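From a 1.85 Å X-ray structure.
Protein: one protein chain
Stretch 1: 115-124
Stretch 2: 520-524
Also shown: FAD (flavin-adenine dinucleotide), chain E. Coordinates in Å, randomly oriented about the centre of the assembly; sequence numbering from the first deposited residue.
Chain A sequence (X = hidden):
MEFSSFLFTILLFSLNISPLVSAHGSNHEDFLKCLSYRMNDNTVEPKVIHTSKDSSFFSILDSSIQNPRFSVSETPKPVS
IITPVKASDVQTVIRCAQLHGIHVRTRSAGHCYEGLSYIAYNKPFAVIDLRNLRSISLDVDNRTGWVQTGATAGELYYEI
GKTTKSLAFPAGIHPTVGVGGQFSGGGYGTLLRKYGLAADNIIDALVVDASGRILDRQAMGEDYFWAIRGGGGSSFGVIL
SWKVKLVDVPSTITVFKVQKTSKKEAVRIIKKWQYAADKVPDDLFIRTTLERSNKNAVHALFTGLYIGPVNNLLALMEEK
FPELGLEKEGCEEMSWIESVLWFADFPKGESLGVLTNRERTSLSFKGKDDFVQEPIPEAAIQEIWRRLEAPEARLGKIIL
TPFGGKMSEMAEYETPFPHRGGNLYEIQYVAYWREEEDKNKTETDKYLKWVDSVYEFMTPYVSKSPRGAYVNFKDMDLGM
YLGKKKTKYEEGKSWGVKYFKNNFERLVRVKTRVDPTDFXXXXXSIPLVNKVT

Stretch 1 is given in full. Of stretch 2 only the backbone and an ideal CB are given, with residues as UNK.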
# COMPACT_ATOMS: atom_id res chain seq x y z
N GLY A 115 -1.52 -9.50 -6.98
CA GLY A 115 -0.83 -10.73 -6.61
C GLY A 115 0.55 -10.95 -7.22
O GLY A 115 1.00 -12.08 -7.32
N LEU A 116 1.23 -9.87 -7.60
CA LEU A 116 2.48 -9.98 -8.36
C LEU A 116 3.70 -10.35 -7.53
O LEU A 116 4.80 -10.46 -8.06
CB LEU A 116 2.78 -8.67 -9.09
CG LEU A 116 1.83 -8.29 -10.22
CD1 LEU A 116 2.43 -7.15 -11.02
CD2 LEU A 116 1.53 -9.49 -11.09
N SER A 117 3.49 -10.53 -6.22
CA SER A 117 4.55 -10.98 -5.31
C SER A 117 4.63 -12.51 -5.23
O SER A 117 5.64 -13.08 -4.78
CB SER A 117 4.34 -10.39 -3.92
OG SER A 117 3.02 -10.64 -3.46
N TYR A 118 3.57 -13.17 -5.66
CA TYR A 118 3.53 -14.63 -5.67
C TYR A 118 2.98 -15.15 -6.99
O TYR A 118 2.73 -16.34 -7.13
CB TYR A 118 2.70 -15.16 -4.49
CG TYR A 118 1.31 -14.58 -4.42
CD1 TYR A 118 1.08 -13.38 -3.77
CD2 TYR A 118 0.23 -15.23 -5.01
CE1 TYR A 118 -0.19 -12.83 -3.71
CE2 TYR A 118 -1.05 -14.68 -4.96
CZ TYR A 118 -1.25 -13.48 -4.30
OH TYR A 118 -2.51 -12.93 -4.23
N ILE A 119 2.79 -14.26 -7.96
CA ILE A 119 2.43 -14.65 -9.32
C ILE A 119 3.33 -14.00 -10.35
O ILE A 119 3.51 -12.79 -10.35
CB ILE A 119 0.99 -14.27 -9.70
CG1 ILE A 119 -0.01 -14.70 -8.63
CG2 ILE A 119 0.63 -14.84 -11.08
CD1 ILE A 119 -1.41 -14.22 -8.92
N ALA A 120 3.89 -14.82 -11.24
CA ALA A 120 4.52 -14.33 -12.46
C ALA A 120 3.78 -14.94 -13.64
O ALA A 120 3.40 -16.11 -13.60
CB ALA A 120 6.00 -14.68 -12.50
N TYR A 121 3.55 -14.15 -14.69
CA TYR A 121 2.81 -14.66 -15.83
C TYR A 121 3.72 -15.04 -17.01
O TYR A 121 4.71 -14.37 -17.28
CB TYR A 121 1.77 -13.63 -16.27
CG TYR A 121 0.64 -13.45 -15.27
CD1 TYR A 121 -0.36 -14.41 -15.15
CD2 TYR A 121 0.59 -12.34 -14.44
CE1 TYR A 121 -1.38 -14.25 -14.24
CE2 TYR A 121 -0.43 -12.17 -13.53
CZ TYR A 121 -1.42 -13.14 -13.43
OH TYR A 121 -2.45 -13.00 -12.52
N ASN A 122 3.37 -16.14 -17.67
CA ASN A 122 4.02 -16.59 -18.91
C ASN A 122 5.50 -16.99 -18.81
O ASN A 122 6.16 -17.18 -19.84
CB ASN A 122 3.88 -15.50 -19.99
CG ASN A 122 2.59 -15.64 -20.79
OD1 ASN A 122 1.58 -15.00 -20.47
ND2 ASN A 122 2.62 -16.47 -21.82
N LYS A 123 6.01 -17.13 -17.59
CA LYS A 123 7.36 -17.66 -17.38
C LYS A 123 7.51 -18.21 -15.96
O LYS A 123 7.16 -17.54 -14.99
CB LYS A 123 8.43 -16.59 -17.67
CG LYS A 123 8.29 -15.27 -16.89
CD LYS A 123 9.36 -14.27 -17.34
CE LYS A 123 9.35 -12.99 -16.52
NZ LYS A 123 10.49 -12.07 -16.88
N PRO A 124 8.04 -19.43 -15.84
CA PRO A 124 8.23 -20.11 -14.55
C PRO A 124 9.06 -19.29 -13.55
O PRO A 124 10.01 -18.62 -13.93
CB PRO A 124 8.96 -21.40 -14.94
CG PRO A 124 8.56 -21.64 -16.36
CD PRO A 124 8.45 -20.28 -16.97
N UNK A 520 15.50 -7.95 -11.73
CA UNK A 520 14.28 -7.69 -10.97
C UNK A 520 13.21 -7.07 -11.85
O UNK A 520 13.19 -5.86 -12.05
CB UNK A 520 14.57 -6.77 -9.78
N UNK A 521 12.32 -7.91 -12.37
CA UNK A 521 11.27 -7.47 -13.28
C UNK A 521 9.95 -8.20 -13.02
O UNK A 521 9.95 -9.39 -12.72
CB UNK A 521 11.71 -7.69 -14.73
N UNK A 522 8.84 -7.48 -13.13
CA UNK A 522 7.51 -8.08 -13.17
C UNK A 522 6.74 -7.50 -14.35
O UNK A 522 7.34 -6.92 -15.27
CB UNK A 522 6.76 -7.84 -11.86
N UNK A 523 5.42 -7.62 -14.32
CA UNK A 523 4.59 -7.19 -15.45
C UNK A 523 4.45 -5.66 -15.61
O UNK A 523 3.95 -5.19 -16.65
CB UNK A 523 3.20 -7.80 -15.30
N UNK A 524 4.87 -4.89 -14.61
CA UNK A 524 4.81 -3.43 -14.64
C UNK A 524 6.11 -2.75 -14.14
O UNK A 524 6.12 -1.55 -13.85
CB UNK A 524 3.63 -2.96 -13.79
PA FAD E . 3.47 -7.90 -1.14
O1A FAD E . 2.53 -8.59 -2.10
O2A FAD E . 4.25 -8.87 -0.29
O5B FAD E . 4.44 -6.90 -1.95
C5B FAD E . 3.93 -6.02 -2.94
C4B FAD E . 4.99 -5.59 -3.96
O4B FAD E . 6.16 -5.19 -3.28
C3B FAD E . 5.37 -6.74 -4.88
O3B FAD E . 5.64 -6.28 -6.19
C2B FAD E . 6.62 -7.30 -4.23
O2B FAD E . 7.48 -7.94 -5.16
C1B FAD E . 7.23 -6.08 -3.56
N9A FAD E . 8.00 -6.37 -2.33
C8A FAD E . 7.55 -6.84 -1.12
N7A FAD E . 8.61 -6.94 -0.27
C5A FAD E . 9.72 -6.54 -0.92
C6A FAD E . 11.06 -6.43 -0.55
N6A FAD E . 11.43 -6.53 0.73
N1A FAD E . 11.99 -5.97 -1.46
C2A FAD E . 11.60 -5.61 -2.73
N3A FAD E . 10.27 -5.72 -3.09
C4A FAD E . 9.35 -6.17 -2.21
N1 FAD E . -1.71 1.06 0.99
C2 FAD E . -1.73 2.35 1.47
O2 FAD E . -0.73 3.07 1.39
N3 FAD E . -2.88 2.83 2.08
C4 FAD E . -4.02 2.04 2.20
O4 FAD E . -4.98 2.46 2.84
C4X FAD E . -3.98 0.73 1.72
N5 FAD E . -5.04 -0.13 1.94
C5X FAD E . -4.87 -1.49 1.74
C6 FAD E . -5.81 -2.42 2.18
C7 FAD E . -5.62 -3.79 1.96
C7M FAD E . -6.65 -4.77 2.43
C8 FAD E . -4.46 -4.24 1.34
C8M FAD E . -4.24 -5.70 1.08
C9 FAD E . -3.51 -3.32 0.90
C9A FAD E . -3.74 -1.95 1.05
N10 FAD E . -2.82 -1.02 0.58
C10 FAD E . -2.81 0.24 1.14
C1' FAD E . -1.81 -1.41 -0.45
C2' FAD E . -0.51 -1.93 0.13
O2' FAD E . 0.15 -0.87 0.81
C3' FAD E . 0.34 -2.46 -1.02
O3' FAD E . -0.32 -3.59 -1.56
C4' FAD E . 1.70 -2.91 -0.56
O4' FAD E . 2.59 -2.89 -1.65
C5' FAD E . 1.62 -4.35 -0.10
O5' FAD E . 2.79 -4.65 0.63
P FAD E . 2.97 -6.16 1.15
O1P FAD E . 4.37 -6.37 1.64
O2P FAD E . 1.96 -6.49 2.22
O3P FAD E . 2.56 -6.94 -0.21

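Position 520 offers little to reason from. Its ideal CB has nothing of stretch 1 within 5.5 Å, and phi/psi of -84/96 suits most residues, so the visible atoms leave the choice wide. The deposited residue is F520, chi1 m, whose side chain is out of reach of stretch 1 and makes no contact with it.

At position 521 the backbone is extended (-142/142) and CA-to-CB points sideways. The nearest feature is the end of K123, with NZ 5.0 Å from the ideal CB, and K123 reaches it with chi2 to chi4 all t. A small polar side chain, an acid or a sulfur-bearing one would suit an ammonium group at that range. The residue is C521. Its chi1 of 74° (p) brings SG to 3.3 Å from K123 NZ, a close polar approach.

Position 522 points toward stretch 1, and its ideal CB lies 4.5 Å from L116 CD1. That methyl alone would favour an aliphatic side chain, but the FAD ribose hydroxyls O2B and O3B and the carbonyl L116 O lie on the same side, so a polar group able to work through solvent is equally reasonable. The residue is D522, in the p rotamer. Its CG is 4.4 Å from L116 CD1, no more than packing distance, while the carboxylate serves two other ends. Water 1 donates to D522 OD2 at 2.9 Å and to L116 O at 2.8 Å, and it also hydrogen-bonds FAD O3B at 2.6 Å and FAD O2B at 3.0 Å. One water thus ties both stretches to the cofactor. The other oxygen, D522 OD1, accepts from the backbone N of position 524 at 3.2 Å with an angle of 153°.

Position 523 also points toward stretch 1. The ideal CB is 4.4 Å from L116 CD1 and 5.3 Å from Y121 CD2, and farther on lies the amide Y121 N, a donor with no acceptor inside its own stretch. From the CB that amide is more than 6 Å away, so the fitting side chain is a long one ending in an acceptor: glutamate or glutamine, perhaps methionine if packing alone mattered. The residue is E523, which gives up the most area to the other stretch, 91 Å². With chi1 m and chi2 p the chain bends so that E523 OE2 accepts from Y121 N at 2.9 Å and 168°, nearly linear, the one direct hydrogen bond between the stretches. OE2 also sits at the edge of the Y121 ring, near its plane, and 3.6 Å from Y121 CB. On the other branch, E523 OE1 lies 3.3 Å from L116 CD2, so the aliphatic leucine flanks the carboxylate.

Position 524 points sideways, its ideal CB 5.2 Å from L116 CD1, and stretch 1 offers no polar partner there; many side chains would do. The residue is Q524, chi1 -86° and chi2 t, whose amide finds its hydrogen bonds elsewhere in the structure.

Stretch 2, residues 520-524: FCDEQ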
# COMPACT_ATOMS: atom_id res chain seq x y z
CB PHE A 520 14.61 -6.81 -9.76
CG PHE A 520 15.54 -7.47 -8.79
CD1 PHE A 520 15.07 -8.40 -7.89
CD2 PHE A 520 16.89 -7.18 -8.82
CE1 PHE A 520 15.93 -9.01 -7.00
CE2 PHE A 520 17.76 -7.80 -7.93
CZ PHE A 520 17.28 -8.72 -7.03
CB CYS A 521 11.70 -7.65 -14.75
SG CYS A 521 11.71 -9.37 -15.40
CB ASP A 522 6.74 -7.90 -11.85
CG ASP A 522 6.78 -6.47 -11.32
OD1 ASP A 522 6.73 -5.51 -12.09
OD2 ASP A 522 6.84 -6.31 -10.09
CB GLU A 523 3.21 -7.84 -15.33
CG GLU A 523 3.19 -9.36 -15.59
CD GLU A 523 3.81 -10.20 -14.47
OE1 GLU A 523 3.93 -9.69 -13.34
OE2 GLU A 523 4.17 -11.36 -14.74
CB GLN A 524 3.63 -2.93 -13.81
CG GLN A 524 2.30 -2.87 -14.53
CD GLN A 524 1.22 -2.14 -13.74
OE1 GLN A 524 1.34 -1.98 -12.52
NE2 GLN A 524 0.17 -1.69 -14.42
O HOH W 1 6.30 -8.15 -7.86
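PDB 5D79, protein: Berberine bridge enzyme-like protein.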